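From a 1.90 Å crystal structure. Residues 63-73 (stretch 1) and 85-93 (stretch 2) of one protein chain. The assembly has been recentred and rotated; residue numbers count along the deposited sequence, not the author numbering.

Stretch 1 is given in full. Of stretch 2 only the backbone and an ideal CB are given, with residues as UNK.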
# COMPACT_ATOMS: atom_id res chain seq x y z
N ALA A 63 -4.09 26.11 17.77
CA ALA A 63 -2.70 25.71 17.99
C ALA A 63 -1.77 26.49 17.08
O ALA A 63 -0.59 26.61 17.36
CB ALA A 63 -2.56 24.19 17.73
N GLY A 64 -2.30 26.99 15.98
CA GLY A 64 -1.52 27.76 15.03
C GLY A 64 -0.52 26.96 14.22
O GLY A 64 0.51 27.50 13.83
N VAL A 65 -0.82 25.69 13.97
CA VAL A 65 0.09 24.79 13.23
C VAL A 65 -0.44 24.47 11.81
O VAL A 65 -1.62 24.68 11.50
CB VAL A 65 0.29 23.43 14.00
CG1 VAL A 65 0.74 23.69 15.44
CG2 VAL A 65 -1.02 22.58 14.04
N CYS A 66 0.47 23.97 10.97
CA CYS A 66 0.14 23.48 9.63
C CYS A 66 -0.67 22.20 9.71
O CYS A 66 -0.59 21.45 10.69
CB CYS A 66 1.42 23.14 8.85
SG CYS A 66 2.34 24.56 8.28
N ALA A 67 -1.44 21.92 8.66
CA ALA A 67 -2.19 20.69 8.57
C ALA A 67 -2.67 20.49 7.13
O ALA A 67 -2.74 21.44 6.35
CB ALA A 67 -3.37 20.66 9.58
N THR A 68 -2.94 19.24 6.77
CA THR A 68 -3.44 18.91 5.43
C THR A 68 -4.80 18.24 5.59
O THR A 68 -4.97 17.40 6.46
CB THR A 68 -2.48 17.98 4.73
OG1 THR A 68 -1.17 18.56 4.76
CG2 THR A 68 -2.93 17.74 3.29
N TRP A 69 -5.76 18.61 4.74
CA TRP A 69 -7.17 18.20 4.90
C TRP A 69 -7.61 17.53 3.64
O TRP A 69 -7.52 18.14 2.56
CB TRP A 69 -8.06 19.45 5.15
CG TRP A 69 -7.62 20.24 6.37
CD1 TRP A 69 -6.55 21.07 6.44
CD2 TRP A 69 -8.19 20.21 7.68
NE1 TRP A 69 -6.44 21.61 7.68
CE2 TRP A 69 -7.43 21.09 8.48
CE3 TRP A 69 -9.30 19.58 8.25
CZ2 TRP A 69 -7.69 21.30 9.83
CZ3 TRP A 69 -9.57 19.78 9.60
CH2 TRP A 69 -8.77 20.66 10.37
N PHE A 70 -8.09 16.30 3.74
CA PHE A 70 -8.53 15.58 2.54
C PHE A 70 -10.05 15.65 2.41
O PHE A 70 -10.78 15.09 3.22
CB PHE A 70 -7.99 14.16 2.54
CG PHE A 70 -6.50 14.09 2.44
CD1 PHE A 70 -5.85 14.38 1.24
CD2 PHE A 70 -5.74 13.70 3.52
CE1 PHE A 70 -4.49 14.30 1.16
CE2 PHE A 70 -4.38 13.61 3.41
CZ PHE A 70 -3.76 13.93 2.24
N ALA A 71 -10.52 16.37 1.38
CA ALA A 71 -11.96 16.68 1.24
C ALA A 71 -12.75 15.56 0.58
O ALA A 71 -12.32 14.96 -0.43
CB ALA A 71 -12.14 17.99 0.43
N THR A 72 -13.92 15.29 1.15
CA THR A 72 -14.83 14.28 0.65
C THR A 72 -15.99 14.87 -0.13
O THR A 72 -16.55 14.22 -1.00
CB THR A 72 -15.42 13.44 1.81
OG1 THR A 72 -15.81 14.29 2.91
CG2 THR A 72 -14.41 12.40 2.31
N HIS A 73 -16.36 16.09 0.20
CA HIS A 73 -17.61 16.65 -0.30
C HIS A 73 -17.56 18.16 -0.27
O HIS A 73 -16.66 18.76 0.30
CB HIS A 73 -18.74 16.12 0.56
CG HIS A 73 -18.70 16.64 1.96
ND1 HIS A 73 -17.91 16.06 2.94
CD2 HIS A 73 -19.33 17.69 2.54
CE1 HIS A 73 -18.08 16.73 4.07
NE2 HIS A 73 -18.91 17.74 3.85
N UNK A 85 -3.20 30.03 5.24
CA UNK A 85 -1.96 29.69 4.54
C UNK A 85 -1.20 28.52 5.17
O UNK A 85 -0.29 27.97 4.55
CB UNK A 85 -1.05 30.92 4.50
N UNK A 86 -1.57 28.14 6.39
CA UNK A 86 -0.94 27.00 7.04
C UNK A 86 -1.62 25.68 6.68
O UNK A 86 -1.12 24.60 7.03
CB UNK A 86 -0.95 27.19 8.56
N UNK A 87 -2.75 25.76 5.99
CA UNK A 87 -3.53 24.57 5.67
C UNK A 87 -3.47 24.22 4.19
O UNK A 87 -3.61 25.08 3.35
CB UNK A 87 -4.99 24.77 6.09
N UNK A 88 -3.31 22.95 3.90
CA UNK A 88 -3.34 22.48 2.53
C UNK A 88 -4.64 21.69 2.35
O UNK A 88 -5.03 20.91 3.22
CB UNK A 88 -2.11 21.63 2.20
N UNK A 89 -5.32 21.91 1.23
CA UNK A 89 -6.52 21.16 0.90
C UNK A 89 -6.14 20.12 -0.16
O UNK A 89 -5.55 20.45 -1.19
CB UNK A 89 -7.64 22.08 0.41
N UNK A 90 -6.46 18.86 0.13
CA UNK A 90 -6.30 17.77 -0.80
C UNK A 90 -7.64 17.08 -0.99
O UNK A 90 -8.69 17.58 -0.51
CB UNK A 90 -5.24 16.78 -0.31
N UNK A 91 -7.63 15.95 -1.68
CA UNK A 91 -8.86 15.20 -1.99
C UNK A 91 -8.90 13.82 -1.38
O UNK A 91 -7.85 13.18 -1.18
CB UNK A 91 -9.03 15.07 -3.51
N UNK A 92 -10.12 13.38 -1.08
CA UNK A 92 -10.42 12.08 -0.51
C UNK A 92 -11.48 11.37 -1.36
O UNK A 92 -12.64 11.23 -0.96
CB UNK A 92 -10.89 12.22 0.94
N UNK A 93 -11.08 10.88 -2.54
CA UNK A 93 -11.99 10.21 -3.45
C UNK A 93 -12.47 8.88 -2.86
O UNK A 93 -11.71 8.21 -2.14
CB UNK A 93 -11.31 9.98 -4.80

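Positions 87-91 form a strand parallel to 67-71; as in any extended strand, successive CA-to-CB bonds point to alternate faces of the sheet. Position 85 lies before the pairing begins. Its CB has nothing of stretch 1 within 5.5 Å, and its phi of -69° would admit many residues, proline among them; it is Pro-85.

At position 86 the CB points sideways, 3.9 Å from Val-65 O and 4.0 Å from Cys-66 CA. An extended apolar chain could follow the loop, though other types would fit. Leu-86 does so: its CD1 lies 3.3 Å from Gly-64 O and its CD2 4.2 Å from Cys-66 SG. Leu-86 O opens the ladder, accepting from Ala-67 N at 3.2 Å.

Position 87 shares a face with Ala-67 and Trp-69. Its CB is 3.8 Å from Trp-69 NE1, and the small Ala-67 leaves room beside the indole, so a large apolar or aromatic group suits. Phe-87 turns its ring face to the indole edge, with centroids 4.6 Å apart and planes at 55°, while its CE1 reaches 4.1 Å from Ala-67 CB.

Position 88 faces the other way, beside Thr-68, its CB 4.1 Å from Thr-68 OG1. A polar chain or a beta-branched one would be reasonable. Glu-88 is extended, and its carboxylate is hydrogen-bonded elsewhere in the structure. Its backbone grips both neighbours of Thr-68: Glu-88 N donates to Ala-67 O (2.9 Å), and Glu-88 O accepts from Trp-69 N (2.9 Å).

At position 89 the CB returns to the Trp-69 face, 4.5 Å from Trp-69 O. Small Ala-71 invites a branched aliphatic chain. Leu-89 places CD1 3.9 Å from Ala-71 CB.

Position 90 is the most restrictive: an ideal CB would sit 2.9 Å from Phe-70 CD1, a clash. Glycine fits, and Gly-90 lets the ring lie against the backbone. Gly-90 N donates to Trp-69 O at 2.7 Å, and Gly-90 O accepts from Ala-71 N at 2.9 Å.

Position 91 points to the face of Ala-71, its CB 4.5 Å from Ala-71 O. Beta-branched residues favour such extended angles; it is Val-91.

At position 92 the CB points toward stretch 1, 3.4 Å from Ala-71 O and 3.8 Å from Thr-72 CG2. A flat ring or modest polar group could pack here. His-92 sets its ring edge against the methyl, CD2 to Thr-72 CG2 3.4 Å. His-92 N donates to Ala-71 O (2.8 Å), and a water bridges Thr-72 O and His-92 O.

Position 93 points away, and its phi of -67° permits the deposited Pro-93.

Stretch 2 (85-93) PLFELGVHP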
# COMPACT_ATOMS: atom_id res chain seq x y z
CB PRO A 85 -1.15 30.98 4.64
CG PRO A 85 -1.67 31.68 5.84
CD PRO A 85 -3.11 31.32 5.95
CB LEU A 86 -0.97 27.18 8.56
CG LEU A 86 -0.27 28.39 9.18
CD1 LEU A 86 -0.30 28.28 10.69
CD2 LEU A 86 1.15 28.52 8.67
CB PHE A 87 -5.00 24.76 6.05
CG PHE A 87 -5.26 24.82 7.54
CD1 PHE A 87 -4.29 24.49 8.47
CD2 PHE A 87 -6.53 25.11 8.00
CE1 PHE A 87 -4.57 24.53 9.82
CE2 PHE A 87 -6.81 25.13 9.35
CZ PHE A 87 -5.83 24.83 10.26
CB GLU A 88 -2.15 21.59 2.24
CG GLU A 88 -2.24 20.84 0.92
CD GLU A 88 -1.03 19.96 0.65
OE1 GLU A 88 -0.06 20.02 1.43
OE2 GLU A 88 -1.10 19.19 -0.34
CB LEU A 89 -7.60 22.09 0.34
CG LEU A 89 -8.97 21.46 0.00
CD1 LEU A 89 -9.65 20.84 1.24
CD2 LEU A 89 -9.92 22.46 -0.70
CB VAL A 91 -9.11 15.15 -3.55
CG1 VAL A 91 -9.50 16.53 -4.04
CG2 VAL A 91 -7.87 14.61 -4.29
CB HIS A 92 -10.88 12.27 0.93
CG HIS A 92 -10.71 11.07 1.80
ND1 HIS A 92 -9.49 10.47 2.05
CD2 HIS A 92 -11.62 10.39 2.56
CE1 HIS A 92 -9.66 9.46 2.88
NE2 HIS A 92 -10.94 9.39 3.21
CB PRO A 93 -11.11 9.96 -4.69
CG PRO A 93 -9.76 9.85 -4.15
CD PRO A 93 -9.70 10.89 -3.07
O HOH W 1 -15.31 11.69 -1.78
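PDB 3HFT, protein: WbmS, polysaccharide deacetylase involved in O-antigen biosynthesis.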